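Local coordinates for distal tail protein (Bacillus phage spp1, PDB 2X8K), which forms, as a homohexamer, a wide channel at the distal tip of the phage tail and stays attached to the tail after DNA ejection, at residues Lys8-Met13 / Ile95-Glu100; Ile163-Ser168 / Ala239-Thr244. One frame throughout, in Å; residues are numbered along the deposited sequence.

Overall arrangement
The two contacts belong to separate antiparallel sheets, their centres 38 Å apart and their nearest atoms about 22 Å apart. Contact 1 comes first along the chain, pairing strand 12-14 with strand 93-97 inside a seven-stranded sheet of the N-terminal part; the helix 73-87 lies in the sequence between its segments. Contact 2 follows, joining strand 162-166 to strand 243-251 in a five-stranded sheet of the C-terminal domain. Each brings together strands distant in sequence, so each ties together remote parts of its own half of the chain. Contact 1 also touches two neighbouring subunits, whereas no other chain of the assembly touches contact 2, which places subunit packing beside the former.

Contact 1 (Lys8-Met13 / Ile95-Glu100); sequences KVFTMM and ITFSDE
Four hydrogen bonds join segment 8-13 to segment 95-100, which run antiparallel. Met-13 and Thr-96 form a hydrogen-bonded pair: Met-13 N donates to Thr-96 O at 2.9 Å, nearly straight (165°), and Thr-96 N returns a bond to Met-13 O at 3.0 Å. Two residues further along, Ser-98 N reaches Thr-11 O (2.8 Å) almost along the carbonyl axis. The fourth uses a side chain as acceptor. With chi1 at 69°, Ser-98 OG sits between its own backbone N and carbonyl carbon and accepts from Thr-11 N at 3.0 Å, so the pairing outlasts the strand where residues 97-100 fold into a type I beta turn. In the fold, strand 12-14 thus lies beside strand 93-97 in an antiparallel sheet, and Ile-95 to Glu-100 belong to the phage tail protein RIFT-related domain.

Apolar contacts gather on the face bearing Met-12 and Phe-97, a non-hydrogen-bonded pair. The extended Met-12 chain runs alongside the ring, CG 3.6 Å from Phe-97 CE2; its SD makes an oblique Met-aromatic contact, 5.1 Å from the Phe-97 centroid, and its CE ends on Ile-95 CG2. Phe-10, with CG anti to the backbone N, sends CZ obliquely to Phe-97 CD2 at 3.6 Å.

Charged groups border both rings. The Asp-99 carboxylate stands at the Phe-10 edge, CG 3.3 Å from CE1, its plane 83° from the ring; Asp-99 is salt-bridged to Arg-31, which makes a cation-pi contact with Phe-97.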
ATOM      1  N   LYS C   8     -30.806 -10.168  25.218  1.00115.41           N
ATOM      2  CA  LYS C   8     -30.233 -11.500  25.412  1.00113.19           C
ATOM      3  C   LYS C   8     -28.971 -11.708  24.540  1.00112.87           C
ATOM      4  O   LYS C   8     -29.059 -12.320  23.464  1.00111.41           O
ATOM      5  CB  LYS C   8     -31.288 -12.568  25.108  1.00114.90           C
ATOM      6  N   VAL C   9     -27.815 -11.251  25.011  1.00106.62           N
ATOM      7  CA  VAL C   9     -26.572 -11.340  24.234  1.00102.65           C
ATOM      8  C   VAL C   9     -25.983 -12.753  24.093  1.00100.73           C
ATOM      9  O   VAL C   9     -26.460 -13.706  24.710  1.00101.95           O
ATOM     10  CB  VAL C   9     -25.486 -10.408  24.809  1.00105.73           C
ATOM     11  CG1 VAL C   9     -25.737  -8.970  24.378  1.00106.73           C
ATOM     12  CG2 VAL C   9     -25.442 -10.517  26.325  1.00106.32           C
ATOM     13  N   PHE C  10     -24.940 -12.863  23.269  1.00 90.14           N
ATOM     14  CA  PHE C  10     -24.233 -14.103  23.028  1.00 85.32           C
ATOM     15  C   PHE C  10     -23.457 -14.471  24.283  1.00 89.30           C
ATOM     16  O   PHE C  10     -22.563 -13.728  24.680  1.00 89.98           O
ATOM     17  CB  PHE C  10     -23.289 -13.930  21.830  1.00 82.75           C
ATOM     18  CG  PHE C  10     -22.410 -15.113  21.556  1.00 80.72           C
ATOM     19  CD1 PHE C  10     -22.853 -16.153  20.765  1.00 83.07           C
ATOM     20  CD2 PHE C  10     -21.125 -15.177  22.068  1.00 81.32           C
ATOM     21  CE1 PHE C  10     -22.041 -17.256  20.513  1.00 82.50           C
ATOM     22  CE2 PHE C  10     -20.303 -16.274  21.803  1.00 83.01           C
ATOM     23  CZ  PHE C  10     -20.771 -17.310  21.029  1.00 80.70           C
ATOM     24  N   THR C  11     -23.776 -15.603  24.904  1.00 84.90           N
ATOM     25  CA  THR C  11     -23.023 -16.012  26.084  1.00 84.03           C
ATOM     26  C   THR C  11     -22.058 -17.165  25.834  1.00 85.12           C
ATOM     27  O   THR C  11     -22.367 -18.105  25.078  1.00 85.72           O
ATOM     28  CB  THR C  11     -23.915 -16.206  27.317  1.00 93.56           C
ATOM     29  OG1 THR C  11     -24.909 -17.175  27.024  1.00 90.82           O
ATOM     30  CG2 THR C  11     -24.578 -14.912  27.767  1.00 96.92           C
ATOM     31  N   MET C  12     -20.874 -17.056  26.472  1.00 78.00           N
ATOM     32  CA  MET C  12     -19.811 -18.057  26.479  1.00 76.31           C
ATOM     33  C   MET C  12     -19.568 -18.494  27.903  1.00 83.05           C
ATOM     34  O   MET C  12     -19.264 -17.650  28.750  1.00 85.10           O
ATOM     35  CB  MET C  12     -18.503 -17.551  25.882  1.00 76.34           C
ATOM     36  CG  MET C  12     -17.487 -18.654  25.817  1.00 79.14           C
ATOM     37  SD  MET C  12     -15.788 -18.130  25.605  1.00 81.04           S
ATOM     38  CE  MET C  12     -15.024 -19.671  25.329  1.00 76.21           C
ATOM     39  N   MET C  13     -19.712 -19.807  28.173  1.00 80.12           N
ATOM     40  CA  MET C  13     -19.512 -20.402  29.507  1.00 80.83           C
ATOM     41  C   MET C  13     -18.215 -21.182  29.526  1.00 83.13           C
ATOM     42  O   MET C  13     -17.954 -21.976  28.612  1.00 83.11           O
ATOM     43  CB  MET C  13     -20.652 -21.333  29.926  1.00 84.68           C
ATOM     44  CG  MET C  13     -21.986 -20.651  30.087  1.00 89.73           C
ATOM     45  SD  MET C  13     -22.151 -19.587  31.532  1.00 95.73           S
ATOM     46  CE  MET C  13     -22.538 -20.747  32.741  1.00 95.11           C
ATOM     47  N   ILE C  95     -16.801 -26.017  27.956  1.00 71.42           N
ATOM     48  CA  ILE C  95     -16.934 -24.743  27.235  1.00 68.59           C
ATOM     49  C   ILE C  95     -18.221 -24.779  26.390  1.00 72.43           C
ATOM     50  O   ILE C  95     -18.482 -25.793  25.733  1.00 71.71           O
ATOM     51  CB  ILE C  95     -15.692 -24.412  26.389  1.00 68.77           C
ATOM     52  CG1 ILE C  95     -14.397 -24.491  27.237  1.00 68.40           C
ATOM     53  CG2 ILE C  95     -15.844 -23.042  25.718  1.00 67.73           C
ATOM     54  CD1 ILE C  95     -13.037 -24.510  26.420  1.00 60.52           C
ATOM     55  N   THR C  96     -19.057 -23.712  26.467  1.00 68.37           N
ATOM     56  CA  THR C  96     -20.326 -23.636  25.737  1.00 68.65           C
ATOM     57  C   THR C  96     -20.588 -22.260  25.135  1.00 77.04           C
ATOM     58  O   THR C  96     -20.207 -21.250  25.710  1.00 78.90           O
ATOM     59  CB  THR C  96     -21.544 -24.029  26.603  1.00 81.55           C
ATOM     60  OG1 THR C  96     -22.035 -22.902  27.337  1.00 85.40           O
ATOM     61  CG2 THR C  96     -21.345 -25.299  27.478  1.00 79.51           C
ATOM     62  N   PHE C  97     -21.302 -22.224  23.995  1.00 74.00           N
ATOM     63  CA  PHE C  97     -21.684 -20.986  23.320  1.00 71.51           C
ATOM     64  C   PHE C  97     -23.192 -21.001  23.140  1.00 77.01           C
ATOM     65  O   PHE C  97     -23.758 -22.060  22.809  1.00 74.92           O
ATOM     66  CB  PHE C  97     -20.989 -20.866  21.961  1.00 70.12           C
ATOM     67  CG  PHE C  97     -19.496 -20.964  22.043  1.00 68.66           C
ATOM     68  CD1 PHE C  97     -18.844 -22.140  21.692  1.00 68.46           C
ATOM     69  CD2 PHE C  97     -18.734 -19.875  22.455  1.00 71.50           C
ATOM     70  CE1 PHE C  97     -17.459 -22.242  21.776  1.00 69.06           C
ATOM     71  CE2 PHE C  97     -17.341 -19.955  22.493  1.00 73.91           C
ATOM     72  CZ  PHE C  97     -16.710 -21.147  22.158  1.00 71.05           C
ATOM     73  N   SER C  98     -23.843 -19.834  23.399  1.00 75.55           N
ATOM     74  CA  SER C  98     -25.288 -19.677  23.303  1.00 77.36           C
ATOM     75  C   SER C  98     -25.827 -19.950  21.906  1.00 83.61           C
ATOM     76  O   SER C  98     -26.948 -20.451  21.790  1.00 84.96           O
ATOM     77  CB  SER C  98     -25.720 -18.307  23.803  1.00 81.97           C
ATOM     78  OG  SER C  98     -25.293 -17.269  22.941  1.00 91.17           O
ATOM     79  N   ASP C  99     -25.023 -19.657  20.838  1.00 79.79           N
ATOM     80  CA  ASP C  99     -25.451 -19.920  19.458  1.00 79.40           C
ATOM     81  C   ASP C  99     -25.506 -21.404  19.135  1.00 84.16           C
ATOM     82  O   ASP C  99     -26.160 -21.806  18.175  1.00 85.94           O
ATOM     83  CB  ASP C  99     -24.654 -19.135  18.415  1.00 79.44           C
ATOM     84  CG  ASP C  99     -23.190 -19.466  18.293  1.00 91.43           C
ATOM     85  OD1 ASP C  99     -22.689 -20.305  19.106  1.00 94.59           O
ATOM     86  OD2 ASP C  99     -22.510 -18.843  17.421  1.00 87.58           O
ATOM     87  N   GLU C 100     -24.854 -22.227  19.943  1.00 78.42           N
ATOM     88  CA  GLU C 100     -24.939 -23.646  19.717  1.00 77.65           C
ATOM     89  C   GLU C 100     -25.334 -24.446  20.941  1.00 86.21           C
ATOM     90  O   GLU C 100     -24.483 -25.018  21.634  1.00 87.12           O
ATOM     91  CB  GLU C 100     -23.803 -24.216  18.860  1.00 76.32           C
ATOM     92  CG  GLU C 100     -22.448 -24.244  19.508  1.00 75.77           C
ATOM     93  CD  GLU C 100     -21.395 -24.781  18.575  1.00 81.06           C
ATOM     94  OE1 GLU C 100     -21.695 -25.751  17.843  1.00 86.38           O
ATOM     95  OE2 GLU C 100     -20.272 -24.231  18.571  1.00 78.48           O
TER

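Contact 2 (Ile163-Ser168 / Ala239-Thr244); sequences IRCVFS and ATQPST
Backbone pairing is confined to one end of this contact, where Arg-164 and Thr-244 form an antiparallel hydrogen-bonded pair. Arg-164 N points straight at Thr-244 O (2.7 Å, 179°), nearly along the carbonyl axis. The return bond, Thr-244 N to Arg-164 O at 2.8 Å, is weak and bent to 127°. The backbones stay close through Cys-165 and Ser-243 and part only after that, reaching 6.9 Å between the CA atoms of Phe-167 and Gln-241. The pair joins strand 162-166 to the start of strand 243-251 in a five-stranded antiparallel sheet of the C-terminal domain; strand 198-202 flanks 162-166 across its other edge.

Side chains take over past the bridge. Cys-165, its SG anti to the backbone N, carries the sulfur over the 241-243 backbone, 3.2 Å from Pro-242 O. Its CB lies against the hydroxyl of Ser-243, which is hydrogen-bonded to Tyr-174. Where the backbones part, Gln-241 bends at chi2 (87°) so that its CB and CG pass the sulfur and the amide arrives at the Phe-167 ring. There OE1 sits at the ring edge, 3.3 Å from CD1, with amide and ring planes perpendicular, while NE2 hydrogen-bonds to Thr-169 OG1. On the Arg-164 and Thr-244 face, Thr-244 CG2 meets Arg-164 CB at 3.7 Å.

An oxygen at the ring edge faces the weakly positive C-H rim, so the Gln-241 contact is probably mildly attractive, and the bond to Thr-169 would help fix which way the amide is turned.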
ATOM      1  N   ILE C 163     -23.246 -49.431  28.925  1.00125.20           N
ATOM      2  CA  ILE C 163     -24.260 -50.476  29.139  1.00127.91           C
ATOM      3  C   ILE C 163     -24.590 -50.604  30.622  1.00133.77           C
ATOM      4  O   ILE C 163     -23.688 -50.803  31.431  1.00132.56           O
ATOM      5  CB  ILE C 163     -23.944 -51.853  28.473  1.00131.90           C
ATOM      6  CG1 ILE C 163     -23.227 -51.721  27.100  1.00130.30           C
ATOM      7  CG2 ILE C 163     -25.225 -52.651  28.311  1.00135.28           C
ATOM      8  CD1 ILE C 163     -21.688 -51.877  27.120  1.00139.05           C
ATOM      9  N   ARG C 164     -25.894 -50.481  30.955  1.00133.71           N
ATOM     10  CA  ARG C 164     -26.480 -50.533  32.295  1.00136.70           C
ATOM     11  C   ARG C 164     -27.577 -51.623  32.380  1.00143.97           C
ATOM     12  O   ARG C 164     -28.587 -51.519  31.688  1.00143.18           O
ATOM     13  CB  ARG C 164     -27.058 -49.148  32.641  1.00137.16           C
ATOM     14  CG  ARG C 164     -27.648 -49.022  34.044  1.00153.79           C
ATOM     15  CD  ARG C 164     -28.163 -47.619  34.320  1.00165.08           C
ATOM     16  NE  ARG C 164     -27.081 -46.648  34.533  1.00165.48           N
ATOM     17  CZ  ARG C 164     -26.980 -45.849  35.591  1.00170.24           C
ATOM     18  NH1 ARG C 164     -27.904 -45.878  36.545  1.00160.76           N
ATOM     19  NH2 ARG C 164     -25.964 -45.004  35.696  1.00144.29           N
ATOM     20  N   CYS C 165     -27.376 -52.657  33.227  1.00144.97           N
ATOM     21  CA  CYS C 165     -28.345 -53.755  33.417  1.00149.07           C
ATOM     22  C   CYS C 165     -28.686 -54.079  34.883  1.00156.95           C
ATOM     23  O   CYS C 165     -27.863 -54.671  35.592  1.00156.70           O
ATOM     24  CB  CYS C 165     -27.951 -55.012  32.645  1.00150.27           C
ATOM     25  SG  CYS C 165     -29.190 -56.338  32.712  1.00158.75           S
ATOM     26  N   VAL C 166     -29.938 -53.746  35.304  1.00156.62           N
ATOM     27  CA  VAL C 166     -30.464 -53.975  36.659  1.00159.89           C
ATOM     28  C   VAL C 166     -31.275 -55.297  36.713  1.00168.18           C
ATOM     29  O   VAL C 166     -32.453 -55.351  36.332  1.00169.57           O
ATOM     30  CB  VAL C 166     -31.146 -52.722  37.298  1.00163.71           C
ATOM     31  CG1 VAL C 166     -32.174 -52.083  36.361  1.00162.73           C
ATOM     32  CG2 VAL C 166     -31.742 -53.029  38.673  1.00166.67           C
ATOM     33  N   PHE C 167     -30.584 -56.373  37.144  1.00166.04           N
ATOM     34  CA  PHE C 167     -31.059 -57.757  37.207  1.00168.86           C
ATOM     35  C   PHE C 167     -32.430 -57.997  37.817  1.00176.26           C
ATOM     36  O   PHE C 167     -32.770 -57.424  38.852  1.00175.75           O
ATOM     37  CB  PHE C 167     -29.985 -58.693  37.806  1.00171.12           C
ATOM     38  CG  PHE C 167     -28.742 -58.848  36.955  1.00169.22           C
ATOM     39  CD1 PHE C 167     -28.662 -59.841  35.984  1.00172.26           C
ATOM     40  CD2 PHE C 167     -27.649 -58.009  37.132  1.00167.54           C
ATOM     41  CE1 PHE C 167     -27.521 -59.979  35.194  1.00169.94           C
ATOM     42  CE2 PHE C 167     -26.505 -58.159  36.352  1.00167.47           C
ATOM     43  CZ  PHE C 167     -26.448 -59.146  35.393  1.00165.85           C
ATOM     44  N   SER C 168     -33.226 -58.827  37.133  1.00176.49           N
ATOM     45  CA  SER C 168     -34.562 -59.248  37.561  1.00180.85           C
ATOM     46  C   SER C 168     -34.490 -60.680  38.102  1.00187.89           C
ATOM     47  O   SER C 168     -35.091 -60.972  39.137  1.00188.07           O
ATOM     48  CB  SER C 168     -35.571 -59.141  36.420  1.00185.68           C
ATOM     49  OG  SER C 168     -35.042 -59.581  35.179  1.00194.92           O
ATOM     50  N   ALA C 239     -28.588 -58.700  24.459  1.00136.32           N
ATOM     51  CA  ALA C 239     -28.106 -58.922  25.830  1.00137.28           C
ATOM     52  C   ALA C 239     -28.673 -60.190  26.475  1.00143.23           C
ATOM     53  O   ALA C 239     -29.700 -60.724  26.037  1.00144.94           O
ATOM     54  CB  ALA C 239     -28.398 -57.706  26.703  1.00136.87           C
ATOM     55  N   THR C 240     -28.012 -60.667  27.525  1.00138.59           N
ATOM     56  CA  THR C 240     -28.509 -61.841  28.217  1.00141.49           C
ATOM     57  C   THR C 240     -29.697 -61.488  29.135  1.00149.45           C
ATOM     58  O   THR C 240     -30.601 -62.314  29.310  1.00153.93           O
ATOM     59  CB  THR C 240     -27.382 -62.572  28.916  1.00135.65           C
ATOM     60  OG1 THR C 240     -26.658 -61.633  29.698  1.00131.65           O
ATOM     61  CG2 THR C 240     -26.467 -63.283  27.942  1.00126.08           C
ATOM     62  N   GLN C 241     -29.697 -60.272  29.707  1.00143.64           N
ATOM     63  CA  GLN C 241     -30.740 -59.787  30.615  1.00145.69           C
ATOM     64  C   GLN C 241     -31.170 -58.415  30.117  1.00146.54           C
ATOM     65  O   GLN C 241     -30.282 -57.665  29.713  1.00143.67           O
ATOM     66  CB  GLN C 241     -30.176 -59.694  32.053  1.00149.56           C
ATOM     67  CG  GLN C 241     -31.220 -59.636  33.170  1.00169.87           C
ATOM     68  CD  GLN C 241     -31.651 -61.011  33.632  1.00196.49           C
ATOM     69  OE1 GLN C 241     -31.026 -61.637  34.500  1.00194.90           O
ATOM     70  NE2 GLN C 241     -32.749 -61.506  33.077  1.00192.46           N
ATOM     71  N   PRO C 242     -32.490 -58.062  30.096  1.00144.03           N
ATOM     72  CA  PRO C 242     -32.914 -56.733  29.598  1.00140.60           C
ATOM     73  C   PRO C 242     -31.989 -55.629  30.128  1.00142.16           C
ATOM     74  O   PRO C 242     -31.906 -55.373  31.336  1.00144.10           O
ATOM     75  CB  PRO C 242     -34.387 -56.658  30.018  1.00145.30           C
ATOM     76  CG  PRO C 242     -34.828 -58.034  30.007  1.00153.44           C
ATOM     77  CD  PRO C 242     -33.664 -58.835  30.539  1.00150.31           C
ATOM     78  N   SER C 243     -31.250 -55.011  29.193  1.00133.86           N
ATOM     79  CA  SER C 243     -30.255 -53.984  29.482  1.00130.73           C
ATOM     80  C   SER C 243     -30.733 -52.635  29.013  1.00129.03           C
ATOM     81  O   SER C 243     -31.851 -52.478  28.511  1.00127.38           O
ATOM     82  CB  SER C 243     -28.887 -54.287  28.868  1.00133.00           C
ATOM     83  OG  SER C 243     -28.388 -55.549  29.281  1.00148.55           O
ATOM     84  N   THR C 244     -29.870 -51.650  29.214  1.00123.19           N
ATOM     85  CA  THR C 244     -30.050 -50.275  28.803  1.00119.72           C
ATOM     86  C   THR C 244     -28.710 -49.801  28.291  1.00120.09           C
ATOM     87  O   THR C 244     -27.676 -50.081  28.908  1.00120.25           O
ATOM     88  CB  THR C 244     -30.750 -49.433  29.914  1.00132.68           C
ATOM     89  OG1 THR C 244     -31.943 -48.867  29.376  1.00136.09           O
ATOM     90  CG2 THR C 244     -29.889 -48.309  30.490  1.00128.97           C
TER